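Local coordinates for beta-fructofuranosidase (Bifidobacterium adolescentis, PDB 6NOB), which probably hydrolyses terminal beta-fructofuranoside residues, as in sucrose, as a member of glycoside hydrolase family 32, at residues 26-31 and 43-48. Residues are numbered along the deposited sequence; the frame is centred on the assembly and turned at random.
Sequences EGNAVV and AHTMPI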
# COMPACT_ATOMS: atom_id res chain seq x y z
N GLU A 26 -4.00 35.43 -8.33
CA GLU A 26 -3.63 36.28 -7.21
C GLU A 26 -4.82 36.67 -6.35
O GLU A 26 -4.74 36.62 -5.12
CB GLU A 26 -2.93 37.55 -7.73
CG GLU A 26 -3.13 37.81 -9.21
N GLY A 27 -5.93 37.06 -6.96
CA GLY A 27 -7.08 37.56 -6.22
C GLY A 27 -8.10 36.51 -5.83
O GLY A 27 -7.74 35.44 -5.33
N ASN A 28 -9.37 36.81 -6.07
CA ASN A 28 -10.45 35.94 -5.63
C ASN A 28 -10.45 34.62 -6.41
O ASN A 28 -10.43 34.61 -7.64
CB ASN A 28 -11.80 36.64 -5.81
CG ASN A 28 -12.30 37.27 -4.52
OD1 ASN A 28 -11.98 36.81 -3.43
ND2 ASN A 28 -13.08 38.33 -4.65
N ALA A 29 -10.47 33.51 -5.68
CA ALA A 29 -10.61 32.18 -6.25
C ALA A 29 -12.00 31.66 -5.90
O ALA A 29 -12.31 31.45 -4.72
CB ALA A 29 -9.53 31.23 -5.72
N VAL A 30 -12.83 31.48 -6.92
CA VAL A 30 -14.26 31.23 -6.74
C VAL A 30 -14.68 29.98 -7.51
O VAL A 30 -14.16 29.68 -8.58
CB VAL A 30 -15.11 32.44 -7.18
CG1 VAL A 30 -16.56 32.28 -6.76
CG2 VAL A 30 -14.53 33.73 -6.62
N VAL A 31 -15.64 29.26 -6.93
CA VAL A 31 -16.38 28.21 -7.61
C VAL A 31 -17.86 28.53 -7.50
O VAL A 31 -18.35 28.89 -6.42
CB VAL A 31 -16.10 26.81 -7.01
CG1 VAL A 31 -16.71 25.74 -7.89
CG2 VAL A 31 -14.60 26.60 -6.85
N ALA A 43 -22.27 29.78 -4.62
CA ALA A 43 -21.05 30.55 -4.85
C ALA A 43 -20.13 30.36 -3.65
O ALA A 43 -20.51 30.70 -2.52
CB ALA A 43 -21.35 32.04 -5.06
N HIS A 44 -18.95 29.80 -3.89
CA HIS A 44 -17.98 29.53 -2.84
C HIS A 44 -16.67 30.22 -3.15
O HIS A 44 -16.27 30.34 -4.31
CB HIS A 44 -17.75 28.02 -2.67
CG HIS A 44 -18.94 27.28 -2.16
ND1 HIS A 44 -18.91 26.54 -0.99
CD2 HIS A 44 -20.19 27.16 -2.65
CE1 HIS A 44 -20.10 26.00 -0.79
NE2 HIS A 44 -20.89 26.36 -1.77
N THR A 45 -15.99 30.68 -2.10
CA THR A 45 -14.71 31.36 -2.24
C THR A 45 -13.66 30.60 -1.44
O THR A 45 -13.90 30.25 -0.28
CB THR A 45 -14.79 32.81 -1.77
OG1 THR A 45 -15.75 33.51 -2.56
CG2 THR A 45 -13.44 33.49 -1.90
N MET A 46 -12.52 30.34 -2.06
CA MET A 46 -11.40 29.76 -1.34
C MET A 46 -10.94 30.74 -0.26
O MET A 46 -10.79 31.94 -0.55
CB MET A 46 -10.25 29.44 -2.29
CG MET A 46 -9.07 28.74 -1.64
SD MET A 46 -7.82 28.21 -2.84
CE MET A 46 -8.73 26.97 -3.75
N PRO A 47 -10.74 30.29 0.98
CA PRO A 47 -10.25 31.20 2.02
C PRO A 47 -8.94 31.86 1.61
O PRO A 47 -8.09 31.24 0.96
CB PRO A 47 -10.07 30.27 3.23
CG PRO A 47 -11.02 29.15 2.99
CD PRO A 47 -11.03 28.94 1.50
N ILE A 48 -8.78 33.12 2.02
CA ILE A 48 -7.69 33.95 1.51
C ILE A 48 -6.34 33.29 1.78
O ILE A 48 -5.47 33.25 0.90
CB ILE A 48 -7.75 35.35 2.14
CG1 ILE A 48 -9.19 35.87 2.18
CG2 ILE A 48 -6.86 36.31 1.36
CD1 ILE A 48 -9.37 37.05 3.11
O HOH W 1 -9.72 33.67 -2.64
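Val31 and His44 form a hydrogen-bonded antiparallel pair in the beta hairpin of strands 30-34 and 40-45, at one border of a four-stranded sheet. His44 N reaches Val31 O at 2.8 Å, nearly straight. Val31 N returns the bond to His44 O at 2.9 Å. One residue along, Val30 and Thr45 make the non-hydrogen-bonded pair, and the next link, Met46 N to Ala29 O at 2.9 Å, continues the pairing by one more bond. The side that Val31 and His44 share is the packed one, and just past the bridged residues Ala29 CB lies 3.9 Å from Met46 CB. The thioether chain, with CG anti to the backbone N (chi1 -176°), runs in among Ala21, Arg23 and Leu72. Val31 sits against Leu19 and Leu72, and His44 against Phe55 and Ile57, so this face closes on the second sheet of a small N-terminal beta sandwich. The face of Val30 and Thr45 is looser: Thr45 is exposed, and its CG2 comes no nearer to Asn28 OD1 than 3.9 Å. Even here one approach is tight: Val30 CG1, set anti to its own backbone N, lies 3.1 Å from His44 O, short for a carbon-oxygen contact and perhaps a little uncertain. Past the last direct bond the backbones are joined by a water, which accepts from Ala29 N and donates to Met46 O at 2.9 Å.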